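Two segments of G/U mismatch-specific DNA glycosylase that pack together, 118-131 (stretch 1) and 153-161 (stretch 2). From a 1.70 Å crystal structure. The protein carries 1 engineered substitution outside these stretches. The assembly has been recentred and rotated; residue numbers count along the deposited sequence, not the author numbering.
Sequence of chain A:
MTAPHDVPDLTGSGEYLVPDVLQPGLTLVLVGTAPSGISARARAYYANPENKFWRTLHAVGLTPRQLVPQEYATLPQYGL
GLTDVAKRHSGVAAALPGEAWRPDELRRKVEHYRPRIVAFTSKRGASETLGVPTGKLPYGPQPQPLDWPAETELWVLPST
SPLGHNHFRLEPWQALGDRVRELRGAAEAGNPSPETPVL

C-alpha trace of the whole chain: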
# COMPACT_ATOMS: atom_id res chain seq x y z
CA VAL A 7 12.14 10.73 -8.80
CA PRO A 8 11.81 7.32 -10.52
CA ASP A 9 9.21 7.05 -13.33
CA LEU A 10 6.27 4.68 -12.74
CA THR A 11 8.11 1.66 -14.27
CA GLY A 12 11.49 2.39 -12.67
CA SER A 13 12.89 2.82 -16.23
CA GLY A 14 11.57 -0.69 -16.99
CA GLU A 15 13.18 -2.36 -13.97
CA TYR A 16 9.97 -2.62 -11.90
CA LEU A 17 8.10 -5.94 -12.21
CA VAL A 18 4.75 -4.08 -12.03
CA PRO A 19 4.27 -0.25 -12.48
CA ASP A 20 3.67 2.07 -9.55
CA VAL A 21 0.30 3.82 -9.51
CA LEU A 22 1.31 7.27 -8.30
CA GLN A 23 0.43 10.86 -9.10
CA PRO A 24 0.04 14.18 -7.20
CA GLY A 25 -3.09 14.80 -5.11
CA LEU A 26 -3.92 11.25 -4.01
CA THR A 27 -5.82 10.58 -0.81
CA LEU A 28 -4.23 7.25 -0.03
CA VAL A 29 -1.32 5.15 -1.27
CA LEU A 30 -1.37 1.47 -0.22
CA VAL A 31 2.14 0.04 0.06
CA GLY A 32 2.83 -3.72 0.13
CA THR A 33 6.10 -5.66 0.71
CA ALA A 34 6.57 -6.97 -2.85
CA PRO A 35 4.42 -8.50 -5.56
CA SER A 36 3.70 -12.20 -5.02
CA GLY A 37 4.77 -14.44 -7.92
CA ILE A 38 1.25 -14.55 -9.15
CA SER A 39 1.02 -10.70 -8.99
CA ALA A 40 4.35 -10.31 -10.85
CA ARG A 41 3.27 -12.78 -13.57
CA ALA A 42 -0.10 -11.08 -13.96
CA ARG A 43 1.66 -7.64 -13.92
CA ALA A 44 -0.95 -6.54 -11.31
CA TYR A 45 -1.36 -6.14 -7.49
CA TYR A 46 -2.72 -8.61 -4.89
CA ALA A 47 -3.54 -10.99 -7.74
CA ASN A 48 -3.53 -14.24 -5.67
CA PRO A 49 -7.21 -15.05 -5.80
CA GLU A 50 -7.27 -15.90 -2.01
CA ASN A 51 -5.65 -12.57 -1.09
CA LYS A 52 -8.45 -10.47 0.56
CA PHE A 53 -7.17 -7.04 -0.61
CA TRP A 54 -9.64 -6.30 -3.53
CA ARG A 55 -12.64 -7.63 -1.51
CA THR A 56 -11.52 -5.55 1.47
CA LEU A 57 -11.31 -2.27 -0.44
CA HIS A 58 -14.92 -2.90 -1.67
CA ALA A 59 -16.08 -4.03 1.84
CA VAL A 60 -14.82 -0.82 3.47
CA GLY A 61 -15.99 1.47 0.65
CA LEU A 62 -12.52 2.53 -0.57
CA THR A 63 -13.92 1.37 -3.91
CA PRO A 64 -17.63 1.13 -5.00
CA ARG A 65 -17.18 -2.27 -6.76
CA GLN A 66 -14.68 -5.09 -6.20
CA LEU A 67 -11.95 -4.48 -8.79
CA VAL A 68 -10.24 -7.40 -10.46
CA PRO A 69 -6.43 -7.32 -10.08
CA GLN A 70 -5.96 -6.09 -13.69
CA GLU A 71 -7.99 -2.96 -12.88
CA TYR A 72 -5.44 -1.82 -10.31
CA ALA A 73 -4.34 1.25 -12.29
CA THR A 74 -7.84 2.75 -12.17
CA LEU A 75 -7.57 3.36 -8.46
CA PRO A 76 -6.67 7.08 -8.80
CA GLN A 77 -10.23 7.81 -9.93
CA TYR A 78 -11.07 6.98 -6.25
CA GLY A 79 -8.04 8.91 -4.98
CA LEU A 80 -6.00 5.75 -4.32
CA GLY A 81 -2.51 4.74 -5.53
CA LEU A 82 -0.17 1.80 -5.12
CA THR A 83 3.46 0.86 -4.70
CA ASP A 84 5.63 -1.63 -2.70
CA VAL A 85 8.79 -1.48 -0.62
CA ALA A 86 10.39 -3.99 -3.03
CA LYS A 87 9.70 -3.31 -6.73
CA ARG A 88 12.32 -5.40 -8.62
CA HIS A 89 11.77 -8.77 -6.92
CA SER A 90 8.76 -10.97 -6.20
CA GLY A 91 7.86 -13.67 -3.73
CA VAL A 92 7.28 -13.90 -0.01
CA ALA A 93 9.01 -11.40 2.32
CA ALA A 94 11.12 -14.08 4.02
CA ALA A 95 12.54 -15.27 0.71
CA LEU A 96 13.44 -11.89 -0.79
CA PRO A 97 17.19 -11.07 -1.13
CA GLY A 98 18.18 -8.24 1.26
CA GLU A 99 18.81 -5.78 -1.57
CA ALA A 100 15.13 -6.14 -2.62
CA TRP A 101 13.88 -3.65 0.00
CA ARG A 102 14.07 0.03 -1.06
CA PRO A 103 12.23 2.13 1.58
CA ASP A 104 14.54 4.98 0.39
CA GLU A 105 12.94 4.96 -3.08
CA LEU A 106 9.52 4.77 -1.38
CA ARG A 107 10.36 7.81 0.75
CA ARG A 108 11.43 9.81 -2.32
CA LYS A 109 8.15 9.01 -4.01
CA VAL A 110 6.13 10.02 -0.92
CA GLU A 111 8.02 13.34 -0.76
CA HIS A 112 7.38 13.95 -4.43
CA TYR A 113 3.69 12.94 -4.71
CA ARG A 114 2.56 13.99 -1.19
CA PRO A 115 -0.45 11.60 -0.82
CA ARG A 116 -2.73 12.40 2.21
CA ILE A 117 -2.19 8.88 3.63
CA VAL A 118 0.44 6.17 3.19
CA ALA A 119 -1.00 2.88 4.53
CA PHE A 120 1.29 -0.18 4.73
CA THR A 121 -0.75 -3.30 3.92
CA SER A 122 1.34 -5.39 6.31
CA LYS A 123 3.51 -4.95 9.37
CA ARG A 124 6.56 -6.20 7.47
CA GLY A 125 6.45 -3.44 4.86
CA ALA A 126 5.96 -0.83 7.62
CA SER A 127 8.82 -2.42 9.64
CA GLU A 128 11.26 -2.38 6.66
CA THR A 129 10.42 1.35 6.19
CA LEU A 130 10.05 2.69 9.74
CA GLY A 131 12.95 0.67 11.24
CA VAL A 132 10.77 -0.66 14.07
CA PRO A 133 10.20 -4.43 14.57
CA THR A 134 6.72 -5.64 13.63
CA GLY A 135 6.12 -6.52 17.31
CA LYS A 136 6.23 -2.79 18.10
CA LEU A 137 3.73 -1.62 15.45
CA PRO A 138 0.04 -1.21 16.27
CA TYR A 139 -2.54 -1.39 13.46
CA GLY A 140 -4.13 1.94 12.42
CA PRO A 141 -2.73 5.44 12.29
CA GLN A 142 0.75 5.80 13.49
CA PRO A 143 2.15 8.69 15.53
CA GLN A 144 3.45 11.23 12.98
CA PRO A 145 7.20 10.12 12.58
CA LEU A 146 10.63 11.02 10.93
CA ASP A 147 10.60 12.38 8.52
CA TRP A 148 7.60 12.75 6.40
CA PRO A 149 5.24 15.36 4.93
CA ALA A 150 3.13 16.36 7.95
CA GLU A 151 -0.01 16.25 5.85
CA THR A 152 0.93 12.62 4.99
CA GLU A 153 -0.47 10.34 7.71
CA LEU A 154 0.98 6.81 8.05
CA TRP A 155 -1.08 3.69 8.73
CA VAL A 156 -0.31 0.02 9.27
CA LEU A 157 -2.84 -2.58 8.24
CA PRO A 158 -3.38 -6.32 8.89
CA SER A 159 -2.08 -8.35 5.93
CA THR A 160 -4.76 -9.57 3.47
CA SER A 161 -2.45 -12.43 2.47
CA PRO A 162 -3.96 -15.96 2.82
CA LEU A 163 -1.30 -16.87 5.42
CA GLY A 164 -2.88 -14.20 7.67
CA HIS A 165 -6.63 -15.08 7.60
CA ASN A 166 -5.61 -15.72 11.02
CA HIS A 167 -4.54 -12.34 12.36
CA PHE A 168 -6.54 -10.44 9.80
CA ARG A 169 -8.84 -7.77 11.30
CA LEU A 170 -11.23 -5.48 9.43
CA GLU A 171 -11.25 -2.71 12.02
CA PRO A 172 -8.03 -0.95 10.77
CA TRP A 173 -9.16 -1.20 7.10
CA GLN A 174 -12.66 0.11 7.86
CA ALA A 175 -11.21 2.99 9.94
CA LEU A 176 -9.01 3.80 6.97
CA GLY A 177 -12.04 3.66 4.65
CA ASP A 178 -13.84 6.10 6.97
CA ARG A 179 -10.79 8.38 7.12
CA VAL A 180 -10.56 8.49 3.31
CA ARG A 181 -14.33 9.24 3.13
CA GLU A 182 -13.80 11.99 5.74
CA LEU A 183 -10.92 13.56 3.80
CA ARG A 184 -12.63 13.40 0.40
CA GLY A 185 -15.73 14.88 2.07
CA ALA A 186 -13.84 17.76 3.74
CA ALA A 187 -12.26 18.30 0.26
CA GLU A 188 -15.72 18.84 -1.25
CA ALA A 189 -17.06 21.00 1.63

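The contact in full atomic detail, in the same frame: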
# COMPACT_ATOMS: atom_id res chain seq x y z
N VAL A 118 -0.28 7.39 3.65
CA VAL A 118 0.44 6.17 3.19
C VAL A 118 0.04 5.05 4.15
O VAL A 118 0.26 5.18 5.35
CB VAL A 118 1.98 6.40 3.18
CG1 VAL A 118 2.75 5.04 2.88
CG2 VAL A 118 2.29 7.40 2.10
N ALA A 119 -0.55 3.96 3.63
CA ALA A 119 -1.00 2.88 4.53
C ALA A 119 -0.25 1.61 4.09
O ALA A 119 -0.37 1.18 2.95
CB ALA A 119 -2.51 2.66 4.47
N PHE A 120 0.63 1.11 4.97
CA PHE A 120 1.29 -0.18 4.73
C PHE A 120 0.28 -1.30 4.87
O PHE A 120 -0.50 -1.33 5.84
CB PHE A 120 2.48 -0.40 5.68
CG PHE A 120 3.57 0.60 5.45
CD1 PHE A 120 4.55 0.34 4.47
CD2 PHE A 120 3.55 1.85 6.07
CE1 PHE A 120 5.55 1.25 4.17
CE2 PHE A 120 4.57 2.78 5.76
CZ PHE A 120 5.55 2.46 4.83
N THR A 121 0.24 -2.18 3.88
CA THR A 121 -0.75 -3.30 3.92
C THR A 121 -0.24 -4.52 4.68
O THR A 121 -0.83 -5.59 4.60
CB THR A 121 -1.17 -3.70 2.49
OG1 THR A 121 0.01 -4.19 1.77
CG2 THR A 121 -1.66 -2.42 1.71
N SER A 122 0.89 -4.38 5.34
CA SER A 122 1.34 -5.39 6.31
C SER A 122 2.32 -4.77 7.30
O SER A 122 2.98 -3.77 7.01
CB SER A 122 2.02 -6.57 5.59
OG SER A 122 3.19 -6.10 4.93
N LYS A 123 2.41 -5.34 8.49
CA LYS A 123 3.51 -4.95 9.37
C LYS A 123 4.91 -5.01 8.78
O LYS A 123 5.69 -4.09 8.99
CB LYS A 123 3.43 -5.80 10.64
CG LYS A 123 2.18 -5.52 11.40
CD LYS A 123 2.49 -5.75 12.89
CE LYS A 123 1.23 -5.60 13.71
NZ LYS A 123 1.59 -5.84 15.15
N ARG A 124 5.24 -6.06 8.02
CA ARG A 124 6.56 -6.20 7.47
C ARG A 124 7.01 -5.04 6.58
O ARG A 124 8.14 -4.57 6.69
CB ARG A 124 6.63 -7.51 6.66
CG ARG A 124 8.04 -7.79 6.10
CD ARG A 124 9.11 -7.89 7.19
NE ARG A 124 10.49 -8.06 6.65
CZ ARG A 124 11.10 -9.24 6.42
NH1 ARG A 124 10.45 -10.38 6.60
NH2 ARG A 124 12.35 -9.27 5.94
N GLY A 125 6.15 -4.60 5.67
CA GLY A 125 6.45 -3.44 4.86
C GLY A 125 6.70 -2.21 5.73
O GLY A 125 7.67 -1.49 5.51
N ALA A 126 5.83 -1.99 6.73
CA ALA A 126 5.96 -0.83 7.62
C ALA A 126 7.29 -0.94 8.40
O ALA A 126 8.06 0.01 8.50
CB ALA A 126 4.76 -0.74 8.58
N SER A 127 7.60 -2.15 8.85
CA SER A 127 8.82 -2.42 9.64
C SER A 127 10.09 -2.21 8.82
O SER A 127 11.02 -1.59 9.31
CB SER A 127 8.76 -3.83 10.29
OG SER A 127 10.05 -4.24 10.73
N GLU A 128 10.11 -2.64 7.56
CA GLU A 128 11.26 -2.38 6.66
C GLU A 128 11.47 -0.88 6.45
O GLU A 128 12.60 -0.44 6.32
CB GLU A 128 11.11 -3.08 5.32
CG GLU A 128 11.22 -4.61 5.37
CD GLU A 128 12.60 -5.16 5.79
OE1 GLU A 128 13.60 -4.42 5.69
OE2 GLU A 128 12.69 -6.37 6.19
N THR A 129 10.38 -0.10 6.44
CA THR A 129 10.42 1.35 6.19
C THR A 129 10.70 2.19 7.44
O THR A 129 11.54 3.10 7.39
CB THR A 129 9.09 1.80 5.53
OG1 THR A 129 8.92 1.05 4.31
CG2 THR A 129 9.10 3.33 5.09
N LEU A 130 10.03 1.86 8.54
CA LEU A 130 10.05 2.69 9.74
C LEU A 130 11.19 2.32 10.68
O LEU A 130 11.49 3.07 11.61
CB LEU A 130 8.69 2.64 10.47
CG LEU A 130 7.45 3.11 9.71
CD1 LEU A 130 6.14 2.79 10.47
CD2 LEU A 130 7.52 4.60 9.37
N GLY A 131 11.83 1.17 10.43
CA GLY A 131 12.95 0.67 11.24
C GLY A 131 12.54 0.18 12.63
O GLY A 131 13.37 0.08 13.53
N GLU A 153 -0.26 11.25 6.58
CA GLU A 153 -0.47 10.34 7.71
C GLU A 153 0.02 8.94 7.33
O GLU A 153 0.01 8.58 6.15
CB GLU A 153 -1.95 10.16 7.94
CG GLU A 153 -2.79 11.30 8.45
CD GLU A 153 -4.27 10.88 8.43
OE1 GLU A 153 -5.05 11.60 7.83
OE2 GLU A 153 -4.69 9.80 9.01
N LEU A 154 0.36 8.13 8.33
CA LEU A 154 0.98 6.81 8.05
C LEU A 154 0.16 5.78 8.82
O LEU A 154 -0.19 5.97 9.99
CB LEU A 154 2.41 6.85 8.53
CG LEU A 154 3.56 5.93 8.10
CD1 LEU A 154 4.79 6.64 8.57
CD2 LEU A 154 3.46 4.52 8.70
N TRP A 155 -0.15 4.66 8.16
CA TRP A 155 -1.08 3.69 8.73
C TRP A 155 -0.44 2.34 8.51
O TRP A 155 0.36 2.15 7.57
CB TRP A 155 -2.44 3.71 8.00
CG TRP A 155 -3.41 4.84 8.45
CD1 TRP A 155 -3.18 6.19 8.41
CD2 TRP A 155 -4.73 4.67 8.97
NE1 TRP A 155 -4.30 6.88 8.85
CE2 TRP A 155 -5.26 5.97 9.23
CE3 TRP A 155 -5.53 3.55 9.27
CZ2 TRP A 155 -6.55 6.17 9.76
CZ3 TRP A 155 -6.82 3.75 9.79
CH2 TRP A 155 -7.30 5.07 10.06
N VAL A 156 -0.81 1.40 9.39
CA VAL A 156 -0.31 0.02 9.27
C VAL A 156 -1.51 -0.88 9.32
O VAL A 156 -2.41 -0.68 10.17
CB VAL A 156 0.74 -0.32 10.36
CG1 VAL A 156 1.13 -1.81 10.31
CG2 VAL A 156 2.03 0.54 10.21
N LEU A 157 -1.62 -1.81 8.36
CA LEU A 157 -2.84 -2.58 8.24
C LEU A 157 -2.56 -4.06 8.35
O LEU A 157 -1.47 -4.47 8.03
CB LEU A 157 -3.56 -2.32 6.91
CG LEU A 157 -3.85 -0.82 6.61
CD1 LEU A 157 -4.27 -0.68 5.08
CD2 LEU A 157 -4.93 -0.30 7.47
N PRO A 158 -3.54 -4.84 8.83
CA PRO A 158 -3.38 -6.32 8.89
C PRO A 158 -3.26 -6.86 7.49
O PRO A 158 -4.06 -6.51 6.62
CB PRO A 158 -4.69 -6.80 9.56
CG PRO A 158 -5.18 -5.59 10.38
CD PRO A 158 -4.85 -4.42 9.38
N SER A 159 -2.25 -7.71 7.27
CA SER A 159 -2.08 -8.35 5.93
C SER A 159 -3.35 -9.07 5.42
O SER A 159 -4.04 -9.78 6.19
CB SER A 159 -0.85 -9.26 5.94
OG SER A 159 -0.80 -10.00 4.76
N THR A 160 -3.67 -8.88 4.14
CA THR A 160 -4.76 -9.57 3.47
C THR A 160 -4.27 -10.87 2.84
O THR A 160 -5.02 -11.51 2.13
CB THR A 160 -5.41 -8.66 2.43
OG1 THR A 160 -4.38 -8.20 1.52
CG2 THR A 160 -6.02 -7.39 3.09
N SER A 161 -3.00 -11.22 3.06
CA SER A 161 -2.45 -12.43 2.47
C SER A 161 -3.08 -13.68 3.11
O SER A 161 -3.48 -13.61 4.29
CB SER A 161 -0.94 -12.35 2.56
OG SER A 161 -0.49 -13.45 3.31
O HOH W 1 -1.79 -7.14 2.53
O HOH W 2 0.66 -7.80 9.00

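How does stretch 2 first engage its neighbour? Glu153 begins a strand that runs parallel to strand 118-120, the two directions differing by 16°. Its carbonyl accepts a hydrogen bond from the backbone of Val118 (Val118 N to Glu153 O, 2.8 Å, nearly straight at 166°). The ends of the Glu153 and Trp155 side chains lead away from stretch 1 and meet each other, Trp155 NE1 donating to Glu153 OE2 at 3.0 Å, while Glu153 OE1 is bonded elsewhere in the structure; the pairing with stretch 1 is carried by the backbones.

What does Leu154 add between two backbone hydrogen bonds? Its CA lies 3.2 Å from Val118 O in a CA-H...O contact, and its side chain shares a face of the sheet with Val118, Phe120 and Val156. Leu154 CD2 meets the edge of the Phe120 ring at CE2, 3.6 Å away, and both methyls reach Leu130, the closest pair being Leu154 CD1 and Leu130 CD2 at 3.5 Å. Leu130 sits in the last turn of helix 123-130, so this leucine joins the sheet to the helix that covers it.

Why do Trp155 and Val156 look in different directions? Side chains alternate along a strand. Trp155 shares its face with Ala119, and their CB atoms are 3.7 Å apart; the CA atoms of Ala119 and Trp155 are 4.3 Å apart, the closest of the three bridged pairs. The tryptophan backbone bonds to both sides of Ala119: Trp155 N donates to Val118 O at 2.9 Å, and Trp155 O accepts from Phe120 N at 2.8 Å, the alternation expected of parallel strands. Val156 returns to the face of Leu154, where Val156 CG2 packs 3.4 Å from Ala126 CB. Lys123 passes nearby, its CG 4.0 Å from Val156 CG1, before the end of its chain leads away.

How does the contact continue once the strands end? Leu157 N donates the last direct hydrogen bond between the stretches, to Phe120 O at 2.8 Å, while Leu157 CD1 rests 3.8 Å from Ala119 CB. Beyond it, Pro158 points away, and weaker links take over: Leu157 O lies 3.4 Å from Ser122 CA, and Ser159 CA lies 3.3 Å from Thr121 O. Ser122, the N-cap residue of the helix, keeps its CB 3.9 Å from Ser159 CB. Water fills in where the backbones part. Water 1 donates to Thr121 O at 2.8 Å and accepts from Thr160 N at 3.0 Å, bridging two atoms that are 4.4 Å apart.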